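Local coordinates for protein glycosyl hydrolase (Bacteroides ovatus, PDB 3QC2) that is of unconfirmed function but, as a glycosyl hydrolase by name, belongs to a clan of carbohydrate-active proteins typically built as five-bladed beta-propellers, at residues 183-188 / 196-201; 253-258 / 327-332; 286-291 / 296-301. All blocks are in the same frame, centred on the assembly; numbering follows the deposited sequence.

Contact 1 of 3, residues 183-188 / 196-201; sequences SILTEV and KKVNGK
Leu185, Glu187 and Lys196 meet in a sparse strand-to-strand contact inside the beta hairpin formed by strands 182-189 and 192-198, where the two partners begin to separate: Lys196 makes the last main-chain bond to 183-188, and Lys197 does not touch that segment. This bond, from Lys196 N to Leu185 O, is 3.1 Å long and almost straight at the hydrogen (170°), although the donor is tilted well away from the carbonyl plane. The lysine chain runs obliquely across Glu187, and its bend at the last torsion (chi4 59°) turns the ammonium group back onto the carboxylate. The resulting salt bridge joins Lys196 NZ to Glu187 OE1 at 3.1 Å, reaching the syn side of that oxygen. The methylene groups follow the same path, with Lys196 CD only 3.3 Å from Glu187 OE1, and Tyr256 adds a cation-pi contact to the lysine. The Leu185 and Val198 side chains cross at about a right angle, with Leu185 CD2 3.9 Å from Val198 CG1, and Phe203 packs on both residues. Phe203 is also the main-chain partner of Leu185, since strand 201-206 pairs with strand 182-189 as well. The chain returns to it through the type I' turn from Val198 to Lys201, the tight reversal characteristic of beta hairpins with two-residue loops, here with Asn199 and Gly200 at its corners.

Contact 2 of 3, residues 253-258 / 327-332; sequences PAIYTP and EGMVYF
The interface between two successive beta sheets is where Ile255 and the selenomethionine Met329 meet, each reaching from its own strand into a buried apolar cluster; the contact buries a modest 115 Å² summed over both segments. The extended chain of Met329 (chi1 -168°, chi2 171°) sets its selenium beside the terminal methyl of the isoleucine: Ile255 CD1 and Met329 SE are 4.3 Å apart, a van der Waals distance with no polar component. Leu264 touches both of these side chains, and Phe16 and Phe19 pack on Met329, so the pair forms one part of a larger hydrophobic group. In the fold, strands 247-257 and 324-332 belong to different sheets, which, given the clan, is consistent with the packing of adjacent blades in a five-bladed beta-propeller. The spacing rules out main-chain pairing here, since the closest alpha carbons, Pro253 CA and Met329 CA, are 7.7 Å apart. A second point of approach lies nearer the start of both segments, where the proline ring meets a backbone carbonyl, Pro253 CD to Glu327 O at 4.3 Å. The Glu327 side chain leaves the backbone on the side away from 253-258 and touches Asn55 of strand 52-61. Together with Gly328, Glu327 faces Tyr339 in a classic beta bulge, an irregularity within its own sheet. Pro253 and Ile255 in turn rest on Thr186 of strand 182-189.

Contact 3 of 3, residues 286-291 / 296-301; sequences GQALFD and TRFITR
Ile299 lies against the backbone of Leu289, Phe290 and Asp291 in the hairpin of strands 283-290 and 298-301. Its beta carbon is already close to the opposite main chain, with Ile299 CB 3.2 Å from Leu289 O. The short branch turns to the leucine, placing Ile299 CG2 4.2 Å from Leu289 CD2. The longer branch passes over the same carbonyl, where Ile299 CG1 is 3.8 Å from Leu289 O. With CG1 opposite the carbonyl carbon (chi1 -63°) and the chain extended beyond it, the tip settles on the next peptide, Ile299 CD1 coming to 3.8 Å from Phe290 C and touching Asp291 N as closely. This placement goes with a classic beta bulge in which Ile299 and Thr300 both face Leu289. Leu289 O accepts a bond from Ile299 N at 2.8 Å and a weak one from Thr300 N, while Leu289 N donates to Thr300 O at 2.7 Å and 169°. Past the bulge, Asp291 N reaches Arg297 O at 3.0 Å. The faces of the hairpin differ: the leucine packs on the threonine methyl on one, whereas Phe290 and Phe298 meet on the other, CE2 of Phe290 approaching the edge of the Phe298 ring. Asp291 OD2 and Arg297 NH1 form a salt bridge at 3.0 Å, while Asp291 OD1 accepts a hydrogen bond from Asn293 N. The chemistry thus implies a hairpin held chiefly by main-chain bonds, with apolar packing on both faces and a charge pair that is doubtful, since the exposed Arg297 has a second conformer.

In the fold
Contact 2 is the buried member of the set, its centre about 11 Å from the centre of the chain, whereas contacts 1 and 3 are partly buried, with centres about 17 and 18 Å from it. Chemistry follows place: the inner contact is apolar and joins separate sheets, while the outer two are hairpins combining main-chain bonds with an ion pair. Contacts 1 and 2 touch directly, because strands 182-189 and 247-257 are parallel neighbours, linked by Thr186 OG1 to Ala254 O at 2.7 Å. Contact 3 reaches the same sheet through strand 283-290 without touching either of the others, and along the chain it is nested inside the loop that contact 2 closes.

Contact 1 of 3, residues 183-188 / 196-201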
loop_
_atom_site.group_PDB
_atom_site.type_symbol
_atom_site.label_atom_id
_atom_site.label_comp_id
_atom_site.label_asym_id
_atom_site.label_seq_id
_atom_site.Cartn_x
_atom_site.Cartn_y
_atom_site.Cartn_z
ATOM N N SER A 183 -5.480 4.920 -1.097
ATOM C CA SER A 183 -6.231 4.020 -0.205
ATOM C C SER A 183 -7.741 4.260 -0.299
ATOM O O SER A 183 -8.288 5.134 0.378
ATOM C CB SER A 183 -5.772 4.211 1.234
ATOM O OG SER A 183 -4.398 3.941 1.342
ATOM N N ILE A 184 -8.417 3.465 -1.126
ATOM C CA ILE A 184 -9.863 3.613 -1.314
ATOM C C ILE A 184 -10.613 3.256 -0.038
ATOM O O ILE A 184 -10.189 2.367 0.716
ATOM C CB ILE A 184 -10.385 2.746 -2.484
ATOM C CG1 ILE A 184 -9.742 3.183 -3.801
ATOM C CG2 ILE A 184 -11.910 2.849 -2.601
ATOM C CD1 ILE A 184 -10.134 2.318 -4.984
ATOM N N LEU A 185 -11.720 3.956 0.205
ATOM C CA LEU A 185 -12.536 3.711 1.389
ATOM C C LEU A 185 -13.326 2.420 1.229
ATOM O O LEU A 185 -13.948 2.191 0.190
ATOM C CB LEU A 185 -13.492 4.868 1.633
ATOM C CG LEU A 185 -14.315 4.796 2.921
ATOM C CD1 LEU A 185 -13.408 4.809 4.163
ATOM C CD2 LEU A 185 -15.267 5.930 2.959
ATOM N N THR A 186 -13.299 1.592 2.274
ATOM C CA THR A 186 -13.974 0.327 2.286
ATOM C C THR A 186 -14.686 0.107 3.606
ATOM O O THR A 186 -14.459 0.833 4.570
ATOM C CB THR A 186 -12.972 -0.841 2.112
ATOM O OG1 THR A 186 -12.080 -0.882 3.237
ATOM C CG2 THR A 186 -12.170 -0.683 0.829
ATOM N N GLU A 187 -15.551 -0.915 3.632
ATOM C CA GLU A 187 -16.280 -1.316 4.830
ATOM C C GLU A 187 -16.503 -2.834 4.812
ATOM O O GLU A 187 -16.652 -3.438 3.751
ATOM C CB GLU A 187 -17.633 -0.602 4.920
ATOM C CG GLU A 187 -18.432 -0.966 6.213
ATOM C CD GLU A 187 -19.775 -0.248 6.343
ATOM O OE1 GLU A 187 -20.268 0.328 5.337
ATOM O OE2 GLU A 187 -20.344 -0.278 7.465
ATOM N N VAL A 188 -16.505 -3.436 5.992
ATOM C CA VAL A 188 -16.774 -4.849 6.133
ATOM C C VAL A 188 -18.293 -5.011 6.245
ATOM O O VAL A 188 -18.897 -4.539 7.196
ATOM C CB VAL A 188 -16.079 -5.453 7.370
ATOM C CG1 VAL A 188 -16.427 -6.903 7.516
ATOM C CG2 VAL A 188 -14.550 -5.281 7.261
ATOM N N LYS A 196 -16.799 1.160 -0.276
ATOM C CA LYS A 196 -17.962 1.835 0.255
ATOM C C LYS A 196 -18.088 3.254 -0.243
ATOM O O LYS A 196 -17.088 3.978 -0.343
ATOM C CB LYS A 196 -17.871 1.889 1.791
ATOM C CG LYS A 196 -19.037 2.699 2.448
ATOM C CD LYS A 196 -18.864 2.908 3.920
ATOM C CE LYS A 196 -20.045 3.710 4.489
ATOM N NZ LYS A 196 -21.362 3.028 4.268
ATOM N N LYS A 197 -19.328 3.662 -0.527
ATOM C CA LYS A 197 -19.624 5.035 -0.917
ATOM C C LYS A 197 -20.015 5.856 0.312
ATOM O O LYS A 197 -20.618 5.341 1.268
ATOM C CB LYS A 197 -20.789 5.109 -1.903
ATOM C CG LYS A 197 -20.513 4.659 -3.321
ATOM C CD LYS A 197 -21.741 5.008 -4.201
ATOM C CE LYS A 197 -21.481 4.829 -5.677
ATOM N NZ LYS A 197 -22.666 5.284 -6.495
ATOM N N VAL A 198 -19.681 7.129 0.270
ATOM C CA VAL A 198 -20.049 8.072 1.312
ATOM C C VAL A 198 -20.497 9.347 0.613
ATOM O O VAL A 198 -19.841 9.814 -0.340
ATOM C CB VAL A 198 -18.880 8.355 2.297
ATOM C CG1 VAL A 198 -17.637 8.740 1.553
ATOM C CG2 VAL A 198 -19.279 9.450 3.303
ATOM N N ASN A 199 -21.637 9.884 1.052
ATOM C CA ASN A 199 -22.204 11.106 0.474
ATOM C C ASN A 199 -22.483 10.975 -1.044
ATOM O O ASN A 199 -22.398 11.952 -1.783
ATOM C CB ASN A 199 -21.286 12.313 0.774
ATOM C CG ASN A 199 -21.050 12.513 2.283
ATOM O OD1 ASN A 199 -21.908 12.160 3.121
ATOM N ND2 ASN A 199 -19.890 13.086 2.635
ATOM N N GLY A 200 -22.799 9.749 -1.485
ATOM C CA GLY A 200 -23.139 9.477 -2.885
ATOM C C GLY A 200 -21.994 9.160 -3.846
ATOM O O GLY A 200 -22.248 8.745 -4.982
ATOM N N LYS A 201 -20.744 9.347 -3.407
ATOM C CA LYS A 201 -19.573 9.089 -4.261
ATOM C C LYS A 201 -18.578 8.124 -3.630
ATOM O O LYS A 201 -18.602 7.884 -2.429
ATOM C CB LYS A 201 -18.833 10.407 -4.558
ATOM C CG LYS A 201 -19.603 11.413 -5.389
ATOM C CD LYS A 201 -18.788 12.706 -5.567
ATOM C CE LYS A 201 -19.560 13.772 -6.377
ATOM N NZ LYS A 201 -19.906 13.291 -7.768
#

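Contact 2 of 3, residues 253-258 / 327-332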
loop_
_atom_site.group_PDB
_atom_site.type_symbol
_atom_site.label_atom_id
_atom_site.label_comp_id
_atom_site.label_asym_id
_atom_site.label_seq_id
_atom_site.Cartn_x
_atom_site.Cartn_y
_atom_site.Cartn_z
ATOM N N PRO A 253 -6.073 0.025 1.938
ATOM C CA PRO A 253 -7.355 0.718 1.847
ATOM C C PRO A 253 -7.896 1.126 3.219
ATOM O O PRO A 253 -7.700 0.399 4.199
ATOM C CB PRO A 253 -8.272 -0.330 1.195
ATOM C CG PRO A 253 -7.384 -1.118 0.348
ATOM C CD PRO A 253 -6.055 -1.185 1.093
ATOM N N ALA A 254 -8.548 2.290 3.280
ATOM C CA ALA A 254 -9.125 2.801 4.528
ATOM C C ALA A 254 -10.380 1.985 4.873
ATOM O O ALA A 254 -11.078 1.520 3.973
ATOM C CB ALA A 254 -9.466 4.282 4.386
ATOM N N ILE A 255 -10.646 1.817 6.181
ATOM C CA ILE A 255 -11.791 1.017 6.668
ATOM C C ILE A 255 -12.782 1.831 7.525
ATOM O O ILE A 255 -12.427 2.372 8.579
ATOM C CB ILE A 255 -11.335 -0.218 7.538
ATOM C CG1 ILE A 255 -10.265 -1.047 6.823
ATOM C CG2 ILE A 255 -12.522 -1.095 7.888
ATOM C CD1 ILE A 255 -8.914 -0.410 6.796
ATOM N N TYR A 256 -14.027 1.887 7.050
ATOM C CA TYR A 256 -15.116 2.530 7.748
ATOM C C TYR A 256 -15.593 1.560 8.830
ATOM O O TYR A 256 -15.983 0.428 8.526
ATOM C CB TYR A 256 -16.257 2.818 6.749
ATOM C CG TYR A 256 -17.520 3.431 7.324
ATOM C CD1 TYR A 256 -18.472 2.640 7.952
ATOM C CD2 TYR A 256 -17.787 4.794 7.182
ATOM C CE1 TYR A 256 -19.669 3.196 8.471
ATOM C CE2 TYR A 256 -18.968 5.362 7.689
ATOM C CZ TYR A 256 -19.905 4.548 8.335
ATOM O OH TYR A 256 -21.068 5.085 8.842
ATOM N N THR A 257 -15.531 2.000 10.092
ATOM C CA THR A 257 -15.966 1.184 11.238
ATOM C C THR A 257 -16.970 1.982 12.065
ATOM O O THR A 257 -17.196 3.169 11.788
ATOM C CB THR A 257 -14.770 0.807 12.168
ATOM O OG1 THR A 257 -14.343 1.970 12.896
ATOM C CG2 THR A 257 -13.598 0.223 11.361
ATOM N N PRO A 258 -17.602 1.331 13.068
ATOM C CA PRO A 258 -18.528 2.036 13.969
ATOM C C PRO A 258 -17.911 3.234 14.705
ATOM O O PRO A 258 -18.580 4.239 14.868
ATOM C CB PRO A 258 -18.944 0.939 14.963
ATOM C CG PRO A 258 -18.948 -0.297 14.148
ATOM C CD PRO A 258 -17.774 -0.137 13.166
ATOM N N GLU A 327 0.784 -2.200 3.218
ATOM C CA GLU A 327 0.102 -1.915 1.954
ATOM C C GLU A 327 -1.073 -2.850 1.603
ATOM O O GLU A 327 -1.979 -2.445 0.847
ATOM C CB GLU A 327 1.160 -1.949 0.852
ATOM C CG GLU A 327 0.734 -1.458 -0.506
ATOM C CD GLU A 327 1.944 -1.275 -1.446
ATOM O OE1 GLU A 327 3.051 -1.038 -0.951
ATOM O OE2 GLU A 327 1.774 -1.357 -2.660
ATOM N N GLY A 328 -1.052 -4.084 2.124
ATOM C CA GLY A 328 -2.125 -5.073 1.871
ATOM C C GLY A 328 -2.769 -5.494 3.172
ATOM O O GLY A 328 -2.092 -5.578 4.217
HETATM N N MSE A 329 -4.065 -5.795 3.126
HETATM C CA MSE A 329 -4.800 -6.146 4.331
HETATM C C MSE A 329 -6.076 -6.923 3.975
HETATM O O MSE A 329 -6.860 -6.481 3.141
HETATM C CB MSE A 329 -5.132 -4.857 5.072
HETATM C CG MSE A 329 -5.642 -5.009 6.455
HETATM SE SE MSE A 329 -5.717 -3.240 7.328
HETATM C CE MSE A 329 -6.582 -3.814 8.967
ATOM N N VAL A 330 -6.276 -8.078 4.612
ATOM C CA VAL A 330 -7.427 -8.919 4.310
ATOM C C VAL A 330 -8.091 -9.486 5.562
ATOM O O VAL A 330 -7.424 -10.015 6.439
ATOM C CB VAL A 330 -7.026 -10.132 3.403
ATOM C CG1 VAL A 330 -8.264 -10.863 2.932
ATOM C CG2 VAL A 330 -6.190 -9.680 2.187
ATOM N N TYR A 331 -9.416 -9.365 5.632
ATOM C CA TYR A 331 -10.187 -9.951 6.719
ATOM C C TYR A 331 -10.501 -11.354 6.242
ATOM O O TYR A 331 -11.286 -11.542 5.308
ATOM C CB TYR A 331 -11.453 -9.150 6.983
ATOM C CG TYR A 331 -12.243 -9.620 8.181
ATOM C CD1 TYR A 331 -11.656 -9.684 9.439
ATOM C CD2 TYR A 331 -13.600 -9.945 8.071
ATOM C CE1 TYR A 331 -12.380 -10.096 10.548
ATOM C CE2 TYR A 331 -14.330 -10.346 9.174
ATOM C CZ TYR A 331 -13.715 -10.420 10.410
ATOM O OH TYR A 331 -14.425 -10.825 11.515
ATOM N N PHE A 332 -9.879 -12.339 6.877
ATOM C CA PHE A 332 -9.985 -13.725 6.441
ATOM C C PHE A 332 -10.119 -14.639 7.633
ATOM O O PHE A 332 -9.297 -14.604 8.536
ATOM C CB PHE A 332 -8.722 -14.062 5.627
ATOM C CG PHE A 332 -8.729 -15.431 4.992
ATOM C CD1 PHE A 332 -9.563 -15.708 3.895
ATOM C CD2 PHE A 332 -7.863 -16.427 5.444
ATOM C CE1 PHE A 332 -9.553 -16.958 3.295
ATOM C CE2 PHE A 332 -7.848 -17.695 4.838
ATOM C CZ PHE A 332 -8.688 -17.957 3.766
#

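Contact 3 of 3, residues 286-291 / 296-301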
loop_
_atom_site.group_PDB
_atom_site.type_symbol
_atom_site.label_atom_id
_atom_site.label_comp_id
_atom_site.label_asym_id
_atom_site.label_seq_id
_atom_site.Cartn_x
_atom_site.Cartn_y
_atom_site.Cartn_z
ATOM N N GLY A 286 1.640 3.636 11.229
ATOM C CA GLY A 286 0.755 4.371 12.107
ATOM C C GLY A 286 -0.693 4.194 11.689
ATOM O O GLY A 286 -0.989 3.462 10.758
ATOM N N GLN A 287 -1.593 4.857 12.409
ATOM C CA GLN A 287 -3.028 4.820 12.103
ATOM C C GLN A 287 -3.614 6.182 12.392
ATOM O O GLN A 287 -3.220 6.836 13.358
ATOM C CB GLN A 287 -3.764 3.752 12.934
ATOM C CG GLN A 287 -3.254 2.340 12.741
ATOM C CD GLN A 287 -4.099 1.276 13.472
ATOM O OE1 GLN A 287 -5.336 1.342 13.498
ATOM N NE2 GLN A 287 -3.433 0.288 14.030
ATOM N N ALA A 288 -4.531 6.612 11.548
ATOM C CA ALA A 288 -5.219 7.889 11.719
ATOM C C ALA A 288 -6.732 7.612 11.749
ATOM O O ALA A 288 -7.201 6.670 11.105
ATOM C CB ALA A 288 -4.873 8.823 10.597
ATOM N N LEU A 289 -7.479 8.423 12.503
ATOM C CA LEU A 289 -8.933 8.260 12.631
ATOM C C LEU A 289 -9.664 9.477 12.066
ATOM O O LEU A 289 -9.345 10.625 12.427
ATOM C CB LEU A 289 -9.313 8.091 14.101
ATOM C CG LEU A 289 -10.776 7.771 14.412
ATOM C CD1 LEU A 289 -11.151 6.382 13.867
ATOM C CD2 LEU A 289 -11.020 7.843 15.904
ATOM N N PHE A 290 -10.637 9.224 11.187
ATOM C CA PHE A 290 -11.450 10.272 10.574
ATOM C C PHE A 290 -12.935 10.070 10.923
ATOM O O PHE A 290 -13.363 8.969 11.253
ATOM C CB PHE A 290 -11.289 10.264 9.064
ATOM C CG PHE A 290 -9.911 10.641 8.588
ATOM C CD1 PHE A 290 -8.920 9.688 8.468
ATOM C CD2 PHE A 290 -9.617 11.957 8.230
ATOM C CE1 PHE A 290 -7.645 10.031 8.007
ATOM C CE2 PHE A 290 -8.340 12.303 7.771
ATOM C CZ PHE A 290 -7.359 11.331 7.661
ATOM N N ASP A 291 -13.703 11.144 10.829
ATOM C CA ASP A 291 -15.120 11.119 11.152
ATOM C C ASP A 291 -15.893 10.256 10.124
ATOM O O ASP A 291 -15.684 10.372 8.919
ATOM C CB ASP A 291 -15.662 12.558 11.195
ATOM C CG ASP A 291 -17.070 12.649 11.754
ATOM O OD1 ASP A 291 -17.967 11.994 11.233
ATOM O OD2 ASP A 291 -17.280 13.423 12.698
ATOM N N THR A 296 -13.177 13.550 5.365
ATOM C CA THR A 296 -12.040 14.498 5.309
ATOM C C THR A 296 -11.788 15.167 6.670
ATOM O O THR A 296 -10.821 15.908 6.819
ATOM C CB THR A 296 -12.245 15.610 4.242
ATOM O OG1 THR A 296 -13.339 16.443 4.613
ATOM C CG2 THR A 296 -12.500 15.000 2.871
ATOM N N ARG A 297 -12.655 14.889 7.657
ATOM C CA ARG A 297 -12.542 15.475 9.009
ATOM C C ARG A 297 -11.628 14.625 9.913
ATOM O O ARG A 297 -12.053 13.585 10.434
ATOM C CB ARG A 297 -13.941 15.605 9.636
ATOM C CG ARG A 297 -14.003 16.286 11.008
ATOM C CD ARG A 297 -15.455 16.323 11.511
ATOM N NE ARG A 297 -15.617 17.060 12.759
ATOM C CZ ARG A 297 -15.552 16.515 13.972
ATOM N NH1 ARG A 297 -15.315 15.212 14.114
ATOM N NH2 ARG A 297 -15.718 17.281 15.051
ATOM N N PHE A 298 -10.380 15.081 10.096
ATOM C CA PHE A 298 -9.383 14.403 10.936
ATOM C C PHE A 298 -9.768 14.433 12.407
ATOM O O PHE A 298 -10.191 15.458 12.913
ATOM C CB PHE A 298 -8.017 15.088 10.734
ATOM C CG PHE A 298 -6.913 14.573 11.635
ATOM C CD1 PHE A 298 -6.146 13.481 11.263
ATOM C CD2 PHE A 298 -6.608 15.231 12.834
ATOM C CE1 PHE A 298 -5.128 13.024 12.076
ATOM C CE2 PHE A 298 -5.585 14.780 13.656
ATOM C CZ PHE A 298 -4.845 13.682 13.287
ATOM N N ILE A 299 -9.620 13.296 13.090
ATOM C CA ILE A 299 -9.906 13.218 14.525
ATOM C C ILE A 299 -8.598 13.083 15.317
ATOM O O ILE A 299 -8.312 13.902 16.189
ATOM C CB ILE A 299 -10.877 12.060 14.888
ATOM C CG1 ILE A 299 -12.235 12.275 14.230
ATOM C CG2 ILE A 299 -11.063 11.977 16.393
ATOM C CD1 ILE A 299 -13.279 11.185 14.573
ATOM N N THR A 300 -7.806 12.059 15.000
ATOM C CA THR A 300 -6.551 11.820 15.713
ATOM C C THR A 300 -5.690 10.816 14.999
ATOM O O THR A 300 -6.112 10.221 14.014
ATOM C CB THR A 300 -6.837 11.277 17.137
ATOM O OG1 THR A 300 -5.607 11.102 17.867
ATOM C CG2 THR A 300 -7.619 9.920 17.054
ATOM N N ARG A 301 -4.455 10.663 15.478
ATOM C CA ARG A 301 -3.536 9.627 14.985
ATOM C C ARG A 301 -2.738 9.089 16.161
ATOM O O ARG A 301 -2.693 9.717 17.226
ATOM C CB ARG A 301 -2.592 10.137 13.887
ATOM C CG ARG A 301 -1.772 11.367 14.255
ATOM C CD ARG A 301 -0.783 11.730 13.148
ATOM N NE ARG A 301 -0.589 13.176 13.062
ATOM C CZ ARG A 301 0.181 13.797 12.163
ATOM N NH1 ARG A 301 0.898 13.109 11.285
ATOM N NH2 ARG A 301 0.245 15.113 12.162
#